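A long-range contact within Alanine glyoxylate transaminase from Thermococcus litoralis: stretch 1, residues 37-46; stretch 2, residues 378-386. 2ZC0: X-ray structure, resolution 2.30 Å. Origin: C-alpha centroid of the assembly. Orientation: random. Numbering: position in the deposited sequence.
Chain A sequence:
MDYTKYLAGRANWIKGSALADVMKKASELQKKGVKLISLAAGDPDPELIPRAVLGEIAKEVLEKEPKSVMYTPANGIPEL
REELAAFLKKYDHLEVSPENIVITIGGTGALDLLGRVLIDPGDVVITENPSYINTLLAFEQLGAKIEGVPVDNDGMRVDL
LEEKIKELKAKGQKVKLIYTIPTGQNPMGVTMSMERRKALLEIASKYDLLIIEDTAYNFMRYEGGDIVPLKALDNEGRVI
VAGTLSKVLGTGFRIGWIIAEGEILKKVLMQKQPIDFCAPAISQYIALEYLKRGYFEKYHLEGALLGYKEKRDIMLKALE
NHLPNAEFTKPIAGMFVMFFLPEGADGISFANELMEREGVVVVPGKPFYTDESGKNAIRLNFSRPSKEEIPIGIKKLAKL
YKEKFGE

Stretch 1 (37-46) ISLAAGDPDP
Stretch 2 (378-386) IRLNFSRPS

A loop with few regular backbone pairings can still be held firmly if its free carbonyl oxygens are met by donors from a distant part of the chain. Residues 37-46 and 378-386 of this transaminase illustrate the principle: touching residues lie at least 337 positions apart, yet the two stretches bury 634 Å². The first opens as a strand at I37 and S38 and passes farther on into loop; the second is extended from I378 to N381 and then turns. The CA atoms of L39 and N381 lie 4.7 Å apart, those of D45 and R384 4.3 Å, and those of S38 and P385 6.3 Å. From L39 to D45 the loop runs in broadly the same direction as N381 to R384, with phi/psi -108/-87 at A40, -40/148 at A41, -93/48 at G42, -91/154 at D43, -81/169 at P44 and -78/121 at D45.

I378 makes no contact, and the pairing begins with R379 (-89/135). Its CA-to-CB bond points sideways, but a t, t, p course through chi1 to chi3, with chi4 at -179°, brings the guanidinium closer to the loop. R379 NH2 donates to A40 O at 2.8 Å, with the acceptor at the guanidinium edge, near its plane. A water accepts from R379 NE at 2.9 Å and lies within donating distance of L39 O (2.9 Å) and A40 O (2.8 Å), so R379 NH2 and the water both approach A40 O.

L380 (-123/135; chi1 m, chi2 t) adds an apolar touch, its CD2 lying 4.4 Å from L39 CD2. L39 itself adopts -128/32, with chi1 at -89° and chi2 at 42°. Its carbonyl receives the one direct backbone-to-backbone hydrogen bond between the stretches, from N381 N to L39 O at 3.0 Å.

N381 (-109/140) points its CB toward the loop, and with chi1 at 164° and chi2 at -104° its amide organizes the turn: ND2 donates to S383 OG at 2.8 Å, while OD1 accepts from R384 N at 3.3 Å. A41 O approaches N381 OD1 to 3.4 Å, but both are acceptors.

F382 (-119/-1) directs its CB away. S383 (-75/-41; chi1 p) relays the network onward, since its OG accepts from N381 and donates to D43 O at 2.6 Å. D45, with chi1 t, packs CB 3.2 Å from S383 O.

R384 (-81/-52) has more area covered by the opposing stretch than any other residue here. Chi1 is t, chi2 lies between wells at -135°, chi3 is p and chi4 is -89°; this bent path lets R384 NH1 donate to S38 O at 2.6 Å while CB of S38 (-102/130; chi1 t) sits over one guanidinium face.

P385 (-56/144, C-gamma endo) points its CA-to-CB bond toward the loop, placing CB 4.1 Å from L39 CD1 and 3.5 Å from S38 O. The CA-to-CB bond of S386 points away, and its side chain caps a backbone nitrogen just beyond the stretch.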

ATOM      1  N   ILE A  37      -2.832 -13.034 -42.146  1.00 66.05           N
ATOM      2  CA  ILE A  37      -3.417 -11.711 -42.345  1.00 62.59           C
ATOM      3  C   ILE A  37      -3.851 -11.234 -40.959  1.00 59.41           C
ATOM      4  O   ILE A  37      -4.634 -11.905 -40.281  1.00 58.22           O
ATOM      5  CB  ILE A  37      -4.614 -11.799 -43.287  1.00 61.96           C
ATOM      6  N   SER A  38      -3.340 -10.081 -40.540  1.00 56.68           N
ATOM      7  CA  SER A  38      -3.658  -9.554 -39.218  1.00 55.65           C
ATOM      8  C   SER A  38      -4.680  -8.425 -39.133  1.00 54.04           C
ATOM      9  O   SER A  38      -4.580  -7.404 -39.822  1.00 53.24           O
ATOM     10  CB  SER A  38      -2.380  -9.097 -38.509  1.00 55.89           C
ATOM     11  OG  SER A  38      -2.674  -8.675 -37.189  1.00 55.09           O
ATOM     12  N   LEU A  39      -5.648  -8.629 -38.247  1.00 52.43           N
ATOM     13  CA  LEU A  39      -6.720  -7.685 -37.968  1.00 50.70           C
ATOM     14  C   LEU A  39      -6.718  -7.511 -36.450  1.00 50.28           C
ATOM     15  O   LEU A  39      -7.755  -7.276 -35.837  1.00 50.38           O
ATOM     16  CB  LEU A  39      -8.066  -8.273 -38.418  1.00 49.29           C
ATOM     17  CG  LEU A  39      -8.590  -8.064 -39.848  1.00 46.17           C
ATOM     18  CD1 LEU A  39      -7.498  -8.228 -40.873  1.00 44.59           C
ATOM     19  CD2 LEU A  39      -9.726  -9.053 -40.099  1.00 45.70           C
ATOM     20  N   ALA A  40      -5.540  -7.620 -35.845  1.00 50.48           N
ATOM     21  CA  ALA A  40      -5.427  -7.531 -34.397  1.00 50.68           C
ATOM     22  C   ALA A  40      -4.793  -6.262 -33.842  1.00 51.48           C
ATOM     23  O   ALA A  40      -5.491  -5.307 -33.492  1.00 52.04           O
ATOM     24  CB  ALA A  40      -4.675  -8.752 -33.877  1.00 50.72           C
ATOM     25  N   ALA A  41      -3.468  -6.270 -33.740  1.00 52.33           N
ATOM     26  CA  ALA A  41      -2.710  -5.139 -33.208  1.00 50.69           C
ATOM     27  C   ALA A  41      -3.230  -3.783 -33.652  1.00 50.02           C
ATOM     28  O   ALA A  41      -3.744  -3.626 -34.753  1.00 48.81           O
ATOM     29  CB  ALA A  41      -1.254  -5.274 -33.593  1.00 54.18           C
ATOM     30  N   GLY A  42      -3.080  -2.798 -32.777  1.00 50.02           N
ATOM     31  CA  GLY A  42      -3.540  -1.462 -33.086  1.00 48.21           C
ATOM     32  C   GLY A  42      -2.490  -0.549 -33.698  1.00 47.48           C
ATOM     33  O   GLY A  42      -2.334   0.600 -33.280  1.00 47.93           O
ATOM     34  N   ASP A  43      -1.791  -1.048 -34.709  1.00 45.47           N
ATOM     35  CA  ASP A  43      -0.763  -0.264 -35.365  1.00 46.29           C
ATOM     36  C   ASP A  43      -1.283   0.542 -36.548  1.00 47.28           C
ATOM     37  O   ASP A  43      -2.294   0.202 -37.149  1.00 48.84           O
ATOM     38  CB  ASP A  43       0.359  -1.184 -35.851  1.00 44.11           C
ATOM     39  CG  ASP A  43       1.169  -1.752 -34.713  1.00 44.49           C
ATOM     40  OD1 ASP A  43       1.915  -0.975 -34.085  1.00 42.99           O
ATOM     41  OD2 ASP A  43       1.058  -2.964 -34.438  1.00 42.35           O
ATOM     42  N   PRO A  44      -0.617   1.657 -36.867  1.00 47.87           N
ATOM     43  CA  PRO A  44      -1.057   2.459 -38.009  1.00 48.84           C
ATOM     44  C   PRO A  44      -0.465   1.726 -39.212  1.00 49.19           C
ATOM     45  O   PRO A  44       0.354   0.825 -39.019  1.00 47.47           O
ATOM     46  CB  PRO A  44      -0.369   3.792 -37.768  1.00 49.19           C
ATOM     47  CG  PRO A  44       0.927   3.371 -37.124  1.00 48.98           C
ATOM     48  CD  PRO A  44       0.429   2.362 -36.106  1.00 47.66           C
ATOM     49  N   ASP A  45      -0.864   2.085 -40.432  1.00 48.49           N
ATOM     50  CA  ASP A  45      -0.298   1.438 -41.621  1.00 48.17           C
ATOM     51  C   ASP A  45       1.078   2.061 -41.842  1.00 47.52           C
ATOM     52  O   ASP A  45       1.186   3.271 -42.025  1.00 47.86           O
ATOM     53  CB  ASP A  45      -1.161   1.703 -42.861  1.00 49.11           C
ATOM     54  CG  ASP A  45      -0.727   0.879 -44.077  1.00 49.69           C
ATOM     55  OD1 ASP A  45       0.490   0.646 -44.275  1.00 49.48           O
ATOM     56  OD2 ASP A  45      -1.614   0.472 -44.857  1.00 51.42           O
ATOM     57  N   PRO A  46       2.142   1.245 -41.831  1.00 47.44           N
ATOM     58  CA  PRO A  46       3.502   1.755 -42.032  1.00 49.08           C
ATOM     59  C   PRO A  46       3.732   2.348 -43.418  1.00 50.61           C
ATOM     60  O   PRO A  46       4.689   3.098 -43.632  1.00 52.41           O
ATOM     61  CB  PRO A  46       4.376   0.530 -41.756  1.00 47.86           C
ATOM     62  CG  PRO A  46       3.505  -0.601 -42.209  1.00 48.05           C
ATOM     63  CD  PRO A  46       2.145  -0.221 -41.674  1.00 47.63           C
ATOM     64  N   ILE A 378     -15.388  -9.672 -30.562  1.00 41.03           N
ATOM     65  CA  ILE A 378     -14.152  -9.854 -31.309  1.00 41.94           C
ATOM     66  C   ILE A 378     -13.762  -8.485 -31.853  1.00 41.41           C
ATOM     67  O   ILE A 378     -14.530  -7.858 -32.586  1.00 42.66           O
ATOM     68  CB  ILE A 378     -14.313 -10.843 -32.501  1.00 43.03           C
ATOM     69  CG1 ILE A 378     -14.152 -12.293 -32.023  1.00 43.71           C
ATOM     70  CG2 ILE A 378     -13.267 -10.550 -33.568  1.00 41.00           C
ATOM     71  CD1 ILE A 378     -15.346 -12.850 -31.287  1.00 47.14           C
ATOM     72  N   ARG A 379     -12.579  -8.006 -31.491  1.00 40.74           N
ATOM     73  CA  ARG A 379     -12.151  -6.707 -31.982  1.00 39.70           C
ATOM     74  C   ARG A 379     -11.413  -6.861 -33.302  1.00 40.01           C
ATOM     75  O   ARG A 379     -10.561  -7.744 -33.458  1.00 41.20           O
ATOM     76  CB  ARG A 379     -11.257  -6.029 -30.956  1.00 40.04           C
ATOM     77  CG  ARG A 379     -11.077  -4.547 -31.177  1.00 41.32           C
ATOM     78  CD  ARG A 379      -9.963  -4.046 -30.292  1.00 35.25           C
ATOM     79  NE  ARG A 379      -8.684  -4.465 -30.841  1.00 36.87           N
ATOM     80  CZ  ARG A 379      -7.504  -4.203 -30.292  1.00 35.12           C
ATOM     81  NH1 ARG A 379      -7.434  -3.521 -29.156  1.00 32.74           N
ATOM     82  NH2 ARG A 379      -6.396  -4.594 -30.907  1.00 30.64           N
ATOM     83  N   LEU A 380     -11.749  -6.001 -34.253  1.00 39.08           N
ATOM     84  CA  LEU A 380     -11.138  -6.032 -35.571  1.00 38.52           C
ATOM     85  C   LEU A 380     -10.509  -4.692 -35.877  1.00 39.12           C
ATOM     86  O   LEU A 380     -11.123  -3.643 -35.665  1.00 41.08           O
ATOM     87  CB  LEU A 380     -12.192  -6.321 -36.647  1.00 39.43           C
ATOM     88  CG  LEU A 380     -13.069  -7.561 -36.501  1.00 39.68           C
ATOM     89  CD1 LEU A 380     -14.074  -7.609 -37.662  1.00 39.28           C
ATOM     90  CD2 LEU A 380     -12.179  -8.804 -36.497  1.00 38.10           C
ATOM     91  N   ASN A 381      -9.294  -4.730 -36.402  1.00 37.47           N
ATOM     92  CA  ASN A 381      -8.576  -3.519 -36.741  1.00 37.29           C
ATOM     93  C   ASN A 381      -8.487  -3.338 -38.256  1.00 36.15           C
ATOM     94  O   ASN A 381      -8.266  -4.310 -38.971  1.00 35.26           O
ATOM     95  CB  ASN A 381      -7.168  -3.588 -36.151  1.00 35.22           C
ATOM     96  CG  ASN A 381      -6.252  -2.583 -36.763  1.00 34.67           C
ATOM     97  OD1 ASN A 381      -5.400  -2.923 -37.595  1.00 38.27           O
ATOM     98  ND2 ASN A 381      -6.430  -1.325 -36.386  1.00 34.58           N
ATOM     99  N   PHE A 382      -8.648  -2.110 -38.750  1.00 35.20           N
ATOM    100  CA  PHE A 382      -8.556  -1.880 -40.193  1.00 37.36           C
ATOM    101  C   PHE A 382      -7.437  -0.924 -40.610  1.00 39.50           C
ATOM    102  O   PHE A 382      -7.228  -0.690 -41.801  1.00 41.08           O
ATOM    103  CB  PHE A 382      -9.898  -1.378 -40.769  1.00 34.70           C
ATOM    104  CG  PHE A 382     -10.452  -0.167 -40.084  1.00 32.36           C
ATOM    105  CD1 PHE A 382     -11.337  -0.300 -39.023  1.00 33.07           C
ATOM    106  CD2 PHE A 382     -10.099   1.105 -40.499  1.00 31.83           C
ATOM    107  CE1 PHE A 382     -11.866   0.826 -38.381  1.00 31.93           C
ATOM    108  CE2 PHE A 382     -10.614   2.234 -39.869  1.00 31.18           C
ATOM    109  CZ  PHE A 382     -11.503   2.093 -38.805  1.00 30.83           C
ATOM    110  N   SER A 383      -6.700  -0.391 -39.642  1.00 41.20           N
ATOM    111  CA  SER A 383      -5.624   0.538 -39.957  1.00 42.46           C
ATOM    112  C   SER A 383      -4.371  -0.111 -40.539  1.00 43.83           C
ATOM    113  O   SER A 383      -3.780   0.423 -41.486  1.00 44.81           O
ATOM    114  CB  SER A 383      -5.254   1.371 -38.716  1.00 42.66           C
ATOM    115  OG  SER A 383      -4.843   0.561 -37.626  1.00 44.00           O
ATOM    116  N   ARG A 384      -3.971  -1.265 -40.004  1.00 45.14           N
ATOM    117  CA  ARG A 384      -2.753  -1.938 -40.477  1.00 45.82           C
ATOM    118  C   ARG A 384      -2.886  -2.780 -41.747  1.00 44.10           C
ATOM    119  O   ARG A 384      -2.103  -2.624 -42.693  1.00 43.10           O
ATOM    120  CB  ARG A 384      -2.171  -2.823 -39.374  1.00 47.63           C
ATOM    121  CG  ARG A 384      -0.676  -3.000 -39.498  1.00 51.59           C
ATOM    122  CD  ARG A 384      -0.246  -4.433 -39.293  1.00 58.56           C
ATOM    123  NE  ARG A 384      -0.327  -5.228 -40.518  1.00 63.69           N
ATOM    124  CZ  ARG A 384      -1.405  -5.893 -40.928  1.00 65.82           C
ATOM    125  NH1 ARG A 384      -2.517  -5.866 -40.202  1.00 67.01           N
ATOM    126  NH2 ARG A 384      -1.363  -6.595 -42.062  1.00 64.59           N
ATOM    127  N   PRO A 385      -3.857  -3.707 -41.782  1.00 44.23           N
ATOM    128  CA  PRO A 385      -3.999  -4.525 -42.995  1.00 44.69           C
ATOM    129  C   PRO A 385      -4.184  -3.679 -44.260  1.00 43.98           C
ATOM    130  O   PRO A 385      -4.807  -2.620 -44.224  1.00 42.88           O
ATOM    131  CB  PRO A 385      -5.207  -5.397 -42.681  1.00 43.21           C
ATOM    132  CG  PRO A 385      -6.017  -4.525 -41.769  1.00 44.99           C
ATOM    133  CD  PRO A 385      -4.970  -3.954 -40.850  1.00 43.01           C
ATOM    134  N   SER A 386      -3.616  -4.144 -45.367  1.00 45.19           N
ATOM    135  CA  SER A 386      -3.712  -3.441 -46.646  1.00 48.93           C
ATOM    136  C   SER A 386      -5.155  -3.387 -47.155  1.00 49.78           C
ATOM    137  O   SER A 386      -6.015  -4.130 -46.681  1.00 47.26           O
ATOM    138  CB  SER A 386      -2.856  -4.155 -47.696  1.00 48.95           C
ATOM    139  OG  SER A 386      -3.373  -5.451 -47.959  1.00 48.97           O
TER
HETATM  140  O   HOH W   1      -8.207  -6.025 -33.274  1.00 31.43           O